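Endo-1,4-b-d-mannanase (Trichoderma reesei, PDB 1QNR) hydrolyses internal beta-1,4-mannosidic linkages of mannan chains, acting as an endo-mannanase of glycoside hydrolase family 5. Local coordinates at residues G167-C172 / F274-A279; Y216-G221 / I258-A263; F240-D245 / A288-T293. One frame throughout, in Å; residues are numbered along the deposited sequence. Where two conformers were deposited one is given.

How the interactions relate
The three contacts lie in one eight-stranded beta/alpha barrel, their centres 12 to 13 Å apart. Interaction 1 is the most central, about 7 Å from the centre of the chain, and is polar throughout: carboxylates, an amide, water and sugar at the cleft. Interaction 3 is also buried but apolar, lying between the barrel wall and the outer helix 283-295. Interaction 2, about 18 Å from the centre and only partly buried, is a sparse meeting of a loop with helix 253-267. Interactions 1 and 3 use the neighbouring strands 272-277 and 238-242, and Glu276 OE1 meets Tyr243 OH at 2.7 Å. Ile258, in interaction 2, packs on both Phe274 and Trp290.

Interaction 1: G167-C172 / F274-A279; sequences GNEPRC and FEEYGA. With BMA (beta-D-mannopyranose), chain B; BMA (beta-D-mannopyranose), chain C.
Asn168 meets Glu276 through its amide oxygen, with Asn168 OD1 3.2 Å from Glu276 OE2. Both atoms are acceptors, so this is an approach and not a bond. The two side chains cross at about a right angle, yet the amide and carboxylate planes are only 21° apart. With CG anti to the backbone N (chi1 179°), the amide end comes close to the Glu276 carboxylate, where water 1 completes a bridge: it accepts from Asn168 ND2 at 3.2 Å and donates to Glu276 OE2 at 2.8 Å. The main polar partner of the Asn168 amide is Asn112, while Arg54 forms a salt bridge with Glu276 OE2 and Tyr243 bonds to OE1.

Glu169 follows, its chain extended beyond CG, with Glu169 OE2 3.3 Å from Glu276 OE1; these too are two acceptor oxygens, with no hydrogen bond between them. Glu169 was modelled in two conformers, so its distances describe one of them. Its carboxylate is tilted 29° from that of Glu276. The two glutamates stand at the C-terminal ends of the fourth and seventh strands of a (beta/alpha)8 barrel, an arrangement consistent with the acid/base and nucleophile pair known from retaining family 5 enzymes.

Mannose of chain B donates from its O4 hydroxyl to Glu169 OE1 at 2.8 Å; Trp114 NE1 also bonds to Glu169 OE1, and His241 ND1 to Glu169 OE2. C1 of the chain B mannose lies at bonding distance from O4 of the chain C mannose, so the pair forms a beta-1,4-linked disaccharide at the cleft.

Arg171, extended from CG to NE, places its guanidinium edge against the second sugar. O2 of chain C lies in the guanidinium plane and takes bonds from Arg171 NH1 and NH2, both at 3.0 Å, while NH2 also reaches O3 at 3.2 Å. A salt bridge to Glu205 secures NH2.

Interaction 2: Y216-G221 / I258-A263; sequences YPYTYG and IQTHAA
Thr260, on helix 253-267, meets the phenol end of Tyr218 in a loop of the (beta/alpha)8 barrel. The helix is the outer one that follows strand 238-242. Segment 216-221 belongs to the long connection between strand 199-201 and helix 226-230, with a short 3-10 segment at 216-218. The CA atoms of Tyr218 and Thr260 are 10.0 Å apart, so the long tyrosine side chain does the spanning.

Along the helix, Ile258 turns its side chain away from this loop and packs instead on Trp290 and Thr293 of helix 283-295. Two residues on, Thr260 faces the loop. Its OG1 sits between the backbone N and the carbonyl carbon (chi1 53°), which lets it bond to the carbonyl of Gly256 one turn earlier while still facing the tyrosine. Relative to the Tyr218 ring, Thr260 OG1 lies at the edge, in its plane, 3.2 Å from Tyr218 OH and 3.5 Å from Tyr218 CE1. The methyl stands off a little further, with Thr260 CG2 3.8 Å from Tyr218 OH. Trp257, one turn up the helix from His261, meets the Tyr218 ring edge-to-face.

His261, the next residue, brings its ring end nearer the tyrosine. Its ND1 bonds to the carbonyl of Trp257 and its NE2 to that of Gly206, a pairing that fixes the ring rotation and would be consistent with an imidazolium form. Phe240 stacks on the same ring, and the nearest that His261 comes to the loop is CE1, 4.5 Å from Tyr218 CE1.

Interaction 3: F240-D245 / A288-T293; sequences FHLYPD and APWQTT
The CA atoms of Leu242 and Trp290 stand 9.8 Å apart, and the gap between barrel strand 238-242 and helix 283-295, which packs outside the barrel, is filled by the two side chains, which come from opposite directions. Segment 240-245 runs from strand 238-242 into helix 244-247, with Tyr243 at the N-cap position. Segment 288-293 lies wholly in helix 283-295, which is kinked at Pro289 and Trp290.

Leu242 CG is anti to the backbone N; chi1 170° and chi2 60° together bring CD2 over the indole. Leu242 CD2 sits 3.7 Å from the centroid of the six-membered ring of Trp290 and only 9° off its normal, so this is a CH-pi contact over the face. Three indole atoms are nearly equidistant from the methyl: CD2 of Trp290 lies 3.7 Å from CD2 of Leu242, and CE2 and CE3 follow at 3.8 Å. Pro244 reaches the far rim of the same ring obliquely, its CD 3.8 Å from Trp290 CH2 and its CG 3.9 Å from Trp290 CZ2.

The polar corner of the indole is also secured, because Trp290 NE1 bonds to the carbonyl of Tyr251. Asn255 of helix 253-267 also touches the tryptophan, so it lies between two outer helices and the strands. With a serine at Trp290, Leu242 CD2 and Pro244 would probably lose the surface they pack on, and the Tyr251 carbonyl its N-H donor.

Across the segments no hydrogen bond forms. The contact therefore rests on dispersion and CH-pi attraction over 132 Å² of buried surface, in keeping with the oily layer between strands and helices of a beta/alpha barrel.

Interaction 1: G167-C172 / F274-A279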
loop_
_atom_site.group_PDB
_atom_site.type_symbol
_atom_site.label_atom_id
_atom_site.label_comp_id
_atom_site.label_asym_id
_atom_site.label_seq_id
_atom_site.Cartn_x
_atom_site.Cartn_y
_atom_site.Cartn_z
ATOM N N GLY A 167 -2.298 6.444 3.476
ATOM C CA GLY A 167 -0.839 6.651 3.533
ATOM C C GLY A 167 -0.176 5.283 3.665
ATOM O O GLY A 167 -0.813 4.231 3.871
ATOM N N ASN A 168 1.169 5.322 3.523
ATOM C CA ASN A 168 1.952 4.116 3.834
ATOM C C ASN A 168 2.284 4.097 5.343
ATOM O O ASN A 168 3.111 4.929 5.788
ATOM C CB ASN A 168 3.247 4.076 3.048
ATOM C CG ASN A 168 4.092 2.829 3.396
ATOM O OD1 ASN A 168 3.604 1.679 3.360
ATOM N ND2 ASN A 168 5.342 3.085 3.754
ATOM N N GLU A 169 1.712 3.143 6.088
ATOM C CA GLU A 169 2.070 2.888 7.517
ATOM C C GLU A 169 1.854 4.087 8.407
ATOM O O GLU A 169 2.723 4.390 9.259
ATOM C CB GLU A 169 3.545 2.347 7.687
ATOM C CG GLU A 169 3.709 1.110 6.761
ATOM C CD GLU A 169 4.984 0.357 7.015
ATOM O OE1 GLU A 169 5.993 0.898 7.504
ATOM O OE2 GLU A 169 5.018 -0.824 6.595
ATOM N N PRO A 170 0.731 4.827 8.364
ATOM C CA PRO A 170 0.526 5.968 9.277
ATOM C C PRO A 170 0.683 5.528 10.738
ATOM O O PRO A 170 0.110 4.502 11.156
ATOM C CB PRO A 170 -0.911 6.415 8.997
ATOM C CG PRO A 170 -1.556 5.265 8.286
ATOM C CD PRO A 170 -0.467 4.566 7.494
ATOM N N ARG A 171 1.426 6.334 11.518
ATOM C CA ARG A 171 1.575 6.138 12.963
ATOM C C ARG A 171 1.453 7.492 13.643
ATOM O O ARG A 171 1.684 8.549 13.016
ATOM C CB ARG A 171 2.937 5.539 13.376
ATOM C CG ARG A 171 3.218 4.119 12.810
ATOM C CD ARG A 171 4.592 3.718 13.412
ATOM N NE ARG A 171 4.954 2.353 13.023
ATOM C CZ ARG A 171 6.002 1.678 13.560
ATOM N NH1 ARG A 171 6.776 2.283 14.471
ATOM N NH2 ARG A 171 6.232 0.455 13.111
ATOM N N CYS A 172 1.173 7.463 14.945
ATOM C CA CYS A 172 1.184 8.722 15.737
ATOM C C CYS A 172 1.843 8.289 17.066
ATOM O O CYS A 172 1.096 7.825 17.972
ATOM C CB CYS A 172 -0.227 9.324 15.800
ATOM S SG CYS A 172 -0.308 11.074 16.446
ATOM N N PHE A 274 -3.623 -8.728 3.557
ATOM C CA PHE A 274 -2.293 -8.952 4.163
ATOM C C PHE A 274 -1.303 -8.230 3.208
ATOM O O PHE A 274 -0.847 -8.842 2.214
ATOM C CB PHE A 274 -2.073 -10.451 4.280
ATOM C CG PHE A 274 -0.804 -11.015 4.835
ATOM C CD1 PHE A 274 0.011 -10.221 5.653
ATOM C CD2 PHE A 274 -0.427 -12.338 4.587
ATOM C CE1 PHE A 274 1.164 -10.813 6.210
ATOM C CE2 PHE A 274 0.731 -12.921 5.107
ATOM C CZ PHE A 274 1.511 -12.136 5.950
ATOM N N GLU A 275 -1.101 -6.933 3.419
ATOM C CA GLU A 275 -0.613 -6.013 2.368
ATOM C C GLU A 275 0.897 -5.903 2.220
ATOM O O GLU A 275 1.347 -5.477 1.141
ATOM C CB GLU A 275 -1.225 -4.619 2.679
ATOM C CG GLU A 275 -0.880 -3.516 1.662
ATOM C CD GLU A 275 -1.508 -2.173 2.031
ATOM O OE1 GLU A 275 -1.193 -1.611 3.100
ATOM O OE2 GLU A 275 -2.274 -1.658 1.127
ATOM N N GLU A 276 1.670 -6.261 3.259
ATOM C CA GLU A 276 3.125 -6.352 3.150
ATOM C C GLU A 276 3.635 -7.451 4.064
ATOM O O GLU A 276 3.091 -7.550 5.196
ATOM C CB GLU A 276 3.880 -5.075 3.575
ATOM C CG GLU A 276 3.629 -3.779 2.783
ATOM C CD GLU A 276 4.483 -2.656 3.259
ATOM O OE1 GLU A 276 5.462 -2.882 4.052
ATOM O OE2 GLU A 276 4.254 -1.459 2.933
ATOM N N TYR A 277 4.677 -8.177 3.689
ATOM C CA TYR A 277 5.324 -9.117 4.636
ATOM C C TYR A 277 6.697 -9.513 4.079
ATOM O O TYR A 277 6.903 -9.547 2.860
ATOM C CB TYR A 277 4.471 -10.369 4.886
ATOM C CG TYR A 277 4.063 -11.155 3.668
ATOM C CD1 TYR A 277 4.826 -12.191 3.094
ATOM C CD2 TYR A 277 2.823 -10.917 3.020
ATOM C CE1 TYR A 277 4.409 -12.917 2.000
ATOM C CE2 TYR A 277 2.398 -11.636 1.923
ATOM C CZ TYR A 277 3.184 -12.643 1.375
ATOM O OH TYR A 277 2.780 -13.376 0.256
ATOM N N GLY A 278 7.598 -9.890 4.995
ATOM C CA GLY A 278 8.893 -10.434 4.528
ATOM C C GLY A 278 9.637 -11.023 5.725
ATOM O O GLY A 278 9.467 -10.564 6.874
ATOM N N ALA A 279 10.543 -11.941 5.414
ATOM C CA ALA A 279 11.506 -12.516 6.396
ATOM C C ALA A 279 12.892 -12.333 5.822
ATOM O O ALA A 279 13.143 -12.749 4.685
ATOM C CB ALA A 279 11.192 -13.999 6.618
HETATM C C1 BMA B . 10.041 1.002 10.904
HETATM C C2 BMA B . 10.923 1.600 9.781
HETATM C C3 BMA B . 10.146 1.642 8.463
HETATM C C4 BMA B . 9.497 0.293 8.182
HETATM C C5 BMA B . 8.690 -0.248 9.365
HETATM C C6 BMA B . 8.332 -1.767 9.179
HETATM O O2 BMA B . 12.101 0.802 9.592
HETATM O O3 BMA B . 10.929 2.046 7.371
HETATM O O4 BMA B . 8.673 0.454 7.016
HETATM O O5 BMA B . 9.592 -0.340 10.536
HETATM O O6 BMA B . 7.465 -1.967 10.302
HETATM C C1 BMA C . 10.470 -0.021 16.100
HETATM C C2 BMA C . 9.522 -0.776 15.143
HETATM C C3 BMA C . 10.010 -0.711 13.677
HETATM C C4 BMA C . 10.262 0.747 13.280
HETATM C C5 BMA C . 11.221 1.434 14.308
HETATM C C6 BMA C . 11.706 2.818 13.961
HETATM O O1 BMA C . 9.898 -0.003 17.407
HETATM O O2 BMA C . 8.201 -0.221 15.236
HETATM O O3 BMA C . 8.912 -1.217 12.874
HETATM O O4 BMA C . 10.885 0.881 12.025
HETATM O O5 BMA C . 10.529 1.370 15.606
HETATM O O6 BMA C . 10.810 3.900 14.188
HETATM O O HOH W 1 6.525 0.175 3.442
#

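Interaction 2: Y216-G221 / I258-A263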
loop_
_atom_site.group_PDB
_atom_site.type_symbol
_atom_site.label_atom_id
_atom_site.label_comp_id
_atom_site.label_asym_id
_atom_site.label_seq_id
_atom_site.Cartn_x
_atom_site.Cartn_y
_atom_site.Cartn_z
ATOM N N TYR A 216 4.906 -6.291 21.586
ATOM C CA TYR A 216 4.823 -4.888 21.210
ATOM C C TYR A 216 3.900 -4.528 20.043
ATOM O O TYR A 216 3.108 -3.599 20.249
ATOM C CB TYR A 216 6.178 -4.152 21.051
ATOM C CG TYR A 216 5.971 -2.603 20.937
ATOM C CD1 TYR A 216 5.648 -1.779 22.029
ATOM C CD2 TYR A 216 6.117 -1.930 19.760
ATOM C CE1 TYR A 216 5.519 -0.418 21.868
ATOM C CE2 TYR A 216 5.941 -0.591 19.515
ATOM C CZ TYR A 216 5.647 0.197 20.607
ATOM O OH TYR A 216 5.437 1.598 20.598
ATOM N N PRO A 217 3.873 -5.246 18.924
ATOM C CA PRO A 217 2.964 -4.843 17.842
ATOM C C PRO A 217 1.505 -4.883 18.278
ATOM O O PRO A 217 0.683 -4.191 17.603
ATOM C CB PRO A 217 3.269 -5.903 16.752
ATOM C CG PRO A 217 4.731 -6.272 17.035
ATOM C CD PRO A 217 4.782 -6.344 18.560
ATOM N N TYR A 218 1.078 -5.750 19.229
ATOM C CA TYR A 218 -0.323 -5.715 19.682
ATOM C C TYR A 218 -0.617 -4.542 20.662
ATOM O O TYR A 218 -1.819 -4.358 20.888
ATOM C CB TYR A 218 -0.612 -7.059 20.388
ATOM C CG TYR A 218 -0.749 -8.327 19.478
ATOM C CD1 TYR A 218 -1.870 -8.365 18.626
ATOM C CD2 TYR A 218 0.156 -9.363 19.502
ATOM C CE1 TYR A 218 -2.033 -9.500 17.814
ATOM C CE2 TYR A 218 -0.012 -10.513 18.713
ATOM C CZ TYR A 218 -1.120 -10.521 17.842
ATOM O OH TYR A 218 -1.315 -11.684 17.048
ATOM N N THR A 219 0.406 -3.902 21.213
ATOM C CA THR A 219 0.089 -2.835 22.213
ATOM C C THR A 219 -0.273 -1.536 21.517
ATOM O O THR A 219 -0.314 -1.488 20.259
ATOM C CB THR A 219 1.273 -2.645 23.192
ATOM O OG1 THR A 219 1.586 -3.860 23.919
ATOM C CG2 THR A 219 1.045 -1.590 24.250
ATOM N N TYR A 220 -0.480 -0.450 22.252
ATOM C CA TYR A 220 -1.028 0.812 21.751
ATOM C C TYR A 220 -0.048 1.953 21.879
ATOM O O TYR A 220 -0.404 3.095 22.269
ATOM C CB TYR A 220 -2.373 1.112 22.462
ATOM C CG TYR A 220 -3.419 0.059 22.154
ATOM C CD1 TYR A 220 -4.186 0.028 20.987
ATOM C CD2 TYR A 220 -3.563 -1.049 23.027
ATOM C CE1 TYR A 220 -5.136 -0.918 20.717
ATOM C CE2 TYR A 220 -4.491 -2.051 22.745
ATOM C CZ TYR A 220 -5.265 -1.988 21.590
ATOM O OH TYR A 220 -6.236 -2.924 21.334
ATOM N N GLY A 221 1.227 1.778 21.563
ATOM C CA GLY A 221 2.210 2.817 21.625
ATOM C C GLY A 221 2.449 3.620 20.337
ATOM O O GLY A 221 3.249 4.553 20.342
ATOM N N ILE A 258 -1.671 -13.037 11.586
ATOM C CA ILE A 258 -2.667 -13.095 10.493
ATOM C C ILE A 258 -4.035 -13.482 11.046
ATOM O O ILE A 258 -5.060 -12.890 10.664
ATOM C CB ILE A 258 -2.170 -14.162 9.454
ATOM C CG1 ILE A 258 -0.859 -13.682 8.784
ATOM C CG2 ILE A 258 -3.268 -14.414 8.419
ATOM C CD1 ILE A 258 -0.112 -14.871 8.115
ATOM N N GLN A 259 -4.101 -14.560 11.888
ATOM C CA GLN A 259 -5.403 -15.035 12.375
ATOM C C GLN A 259 -6.152 -13.948 13.188
ATOM O O GLN A 259 -7.373 -13.810 13.014
ATOM C CB GLN A 259 -5.189 -16.290 13.267
ATOM C CG GLN A 259 -4.663 -17.473 12.446
ATOM C CD GLN A 259 -4.205 -18.648 13.312
ATOM O OE1 GLN A 259 -3.707 -18.484 14.407
ATOM N NE2 GLN A 259 -4.418 -19.829 12.722
ATOM N N THR A 260 -5.465 -13.228 14.093
ATOM C CA THR A 260 -6.175 -12.218 14.885
ATOM C C THR A 260 -6.688 -11.058 14.033
ATOM O O THR A 260 -7.792 -10.537 14.277
ATOM C CB THR A 260 -5.328 -11.646 16.028
ATOM O OG1 THR A 260 -4.065 -11.164 15.542
ATOM C CG2 THR A 260 -5.014 -12.716 17.111
ATOM N N HIS A 261 -5.913 -10.633 13.028
ATOM C CA HIS A 261 -6.377 -9.528 12.169
ATOM C C HIS A 261 -7.544 -9.992 11.267
ATOM O O HIS A 261 -8.512 -9.229 11.137
ATOM C CB HIS A 261 -5.185 -8.976 11.353
ATOM C CG HIS A 261 -4.324 -8.107 12.204
ATOM N ND1 HIS A 261 -3.341 -8.659 13.042
ATOM C CD2 HIS A 261 -4.294 -6.761 12.431
ATOM C CE1 HIS A 261 -2.776 -7.640 13.731
ATOM N NE2 HIS A 261 -3.302 -6.489 13.384
ATOM N N ALA A 262 -7.458 -11.204 10.693
ATOM C CA ALA A 262 -8.556 -11.730 9.907
ATOM C C ALA A 262 -9.862 -11.726 10.684
ATOM O O ALA A 262 -10.928 -11.356 10.164
ATOM C CB ALA A 262 -8.339 -13.124 9.373
ATOM N N ALA A 263 -9.747 -12.195 11.940
ATOM C CA ALA A 263 -10.990 -12.260 12.768
ATOM C C ALA A 263 -11.536 -10.912 13.080
ATOM O O ALA A 263 -12.762 -10.732 13.154
ATOM C CB ALA A 263 -10.717 -13.026 14.079
#

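Interaction 3: F240-D245 / A288-T293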
loop_
_atom_site.group_PDB
_atom_site.type_symbol
_atom_site.label_atom_id
_atom_site.label_comp_id
_atom_site.label_asym_id
_atom_site.label_seq_id
_atom_site.Cartn_x
_atom_site.Cartn_y
_atom_site.Cartn_z
ATOM N N PHE A 240 -3.030 -4.969 6.933
ATOM C CA PHE A 240 -2.016 -5.184 7.993
ATOM C C PHE A 240 -0.708 -5.677 7.353
ATOM O O PHE A 240 -0.732 -6.213 6.228
ATOM C CB PHE A 240 -2.426 -6.125 9.126
ATOM C CG PHE A 240 -2.729 -7.541 8.685
ATOM C CD1 PHE A 240 -3.972 -7.899 8.222
ATOM C CD2 PHE A 240 -1.731 -8.508 8.745
ATOM C CE1 PHE A 240 -4.317 -9.215 7.827
ATOM C CE2 PHE A 240 -2.025 -9.865 8.330
ATOM C CZ PHE A 240 -3.338 -10.179 7.881
ATOM N N HIS A 241 0.434 -5.375 7.989
ATOM C CA HIS A 241 1.774 -5.715 7.481
ATOM C C HIS A 241 2.498 -6.651 8.507
ATOM O O HIS A 241 1.920 -6.842 9.549
ATOM C CB HIS A 241 2.617 -4.413 7.298
ATOM C CG HIS A 241 2.017 -3.405 6.312
ATOM N ND1 HIS A 241 2.604 -2.171 6.063
ATOM C CD2 HIS A 241 0.889 -3.372 5.555
ATOM C CE1 HIS A 241 1.938 -1.494 5.155
ATOM N NE2 HIS A 241 0.832 -2.189 4.849
ATOM N N LEU A 242 3.650 -7.227 8.098
ATOM C CA LEU A 242 4.244 -8.204 9.053
ATOM C C LEU A 242 5.776 -8.255 8.805
ATOM O O LEU A 242 6.271 -8.707 7.759
ATOM C CB LEU A 242 3.692 -9.600 8.855
ATOM C CG LEU A 242 4.354 -10.789 9.603
ATOM C CD1 LEU A 242 4.262 -10.563 11.139
ATOM C CD2 LEU A 242 3.650 -12.116 9.227
ATOM N N TYR A 243 6.529 -7.858 9.860
ATOM C CA TYR A 243 8.002 -7.863 9.796
ATOM C C TYR A 243 8.627 -8.250 11.140
ATOM O O TYR A 243 9.065 -7.400 11.913
ATOM C CB TYR A 243 8.521 -6.464 9.396
ATOM C CG TYR A 243 8.177 -6.051 7.929
ATOM C CD1 TYR A 243 8.902 -6.567 6.879
ATOM C CD2 TYR A 243 7.125 -5.188 7.716
ATOM C CE1 TYR A 243 8.572 -6.198 5.566
ATOM C CE2 TYR A 243 6.736 -4.838 6.415
ATOM C CZ TYR A 243 7.495 -5.308 5.379
ATOM O OH TYR A 243 7.256 -4.913 4.050
ATOM N N PRO A 244 8.631 -9.571 11.409
ATOM C CA PRO A 244 9.224 -10.059 12.691
ATOM C C PRO A 244 10.661 -9.577 12.917
ATOM O O PRO A 244 11.002 -9.269 14.100
ATOM C CB PRO A 244 9.153 -11.568 12.537
ATOM C CG PRO A 244 7.967 -11.811 11.621
ATOM C CD PRO A 244 8.120 -10.678 10.593
ATOM N N ASP A 245 11.500 -9.457 11.887
ATOM C CA ASP A 245 12.871 -8.946 12.099
ATOM C C ASP A 245 12.937 -7.531 12.606
ATOM O O ASP A 245 13.925 -7.214 13.281
ATOM C CB ASP A 245 13.712 -8.985 10.798
ATOM C CG ASP A 245 13.828 -10.365 10.192
ATOM O OD1 ASP A 245 14.412 -11.196 10.877
ATOM O OD2 ASP A 245 13.294 -10.562 9.081
ATOM N N ALA A 288 6.400 -19.168 3.403
ATOM C CA ALA A 288 5.405 -20.106 2.843
ATOM C C ALA A 288 4.289 -20.436 3.827
ATOM O O ALA A 288 3.086 -20.477 3.475
ATOM C CB ALA A 288 6.140 -21.362 2.284
ATOM N N PRO A 289 4.562 -20.738 5.119
ATOM C CA PRO A 289 3.488 -20.990 6.086
ATOM C C PRO A 289 2.525 -19.805 6.280
ATOM O O PRO A 289 1.303 -20.006 6.470
ATOM C CB PRO A 289 4.244 -21.364 7.380
ATOM C CG PRO A 289 5.598 -21.802 6.944
ATOM C CD PRO A 289 5.925 -20.980 5.691
ATOM N N TRP A 290 3.067 -18.575 6.173
ATOM C CA TRP A 290 2.193 -17.389 6.256
ATOM C C TRP A 290 1.174 -17.290 5.101
ATOM O O TRP A 290 0.017 -16.966 5.310
ATOM C CB TRP A 290 3.022 -16.101 6.292
ATOM C CG TRP A 290 4.043 -15.940 7.384
ATOM C CD1 TRP A 290 4.131 -16.617 8.614
ATOM C CD2 TRP A 290 5.118 -15.026 7.402
ATOM N NE1 TRP A 290 5.206 -16.199 9.324
ATOM C CE2 TRP A 290 5.845 -15.172 8.620
ATOM C CE3 TRP A 290 5.562 -13.992 6.516
ATOM C CZ2 TRP A 290 6.974 -14.431 8.940
ATOM C CZ3 TRP A 290 6.662 -13.230 6.836
ATOM C CH2 TRP A 290 7.366 -13.423 8.061
ATOM N N GLN A 291 1.672 -17.619 3.901
ATOM C CA GLN A 291 0.788 -17.583 2.709
ATOM C C GLN A 291 -0.273 -18.669 2.882
ATOM O O GLN A 291 -1.440 -18.358 2.591
ATOM C CB GLN A 291 1.657 -17.903 1.461
ATOM C CG GLN A 291 2.687 -16.809 1.184
ATOM C CD GLN A 291 3.426 -17.068 -0.126
ATOM O OE1 GLN A 291 3.733 -18.266 -0.452
ATOM N NE2 GLN A 291 3.754 -15.982 -0.815
ATOM N N THR A 292 0.085 -19.866 3.410
ATOM C CA THR A 292 -0.977 -20.865 3.612
ATOM C C THR A 292 -1.960 -20.450 4.692
ATOM O O THR A 292 -3.203 -20.640 4.524
ATOM C CB THR A 292 -0.300 -22.206 4.019
ATOM O OG1 THR A 292 0.443 -22.666 2.876
ATOM C CG2 THR A 292 -1.344 -23.259 4.420
ATOM N N THR A 293 -1.508 -19.870 5.797
ATOM C CA THR A 293 -2.436 -19.369 6.813
ATOM C C THR A 293 -3.401 -18.350 6.223
ATOM O O THR A 293 -4.630 -18.402 6.448
ATOM C CB THR A 293 -1.639 -18.844 8.017
ATOM O OG1 THR A 293 -0.828 -19.892 8.605
ATOM C CG2 THR A 293 -2.518 -18.221 9.097
#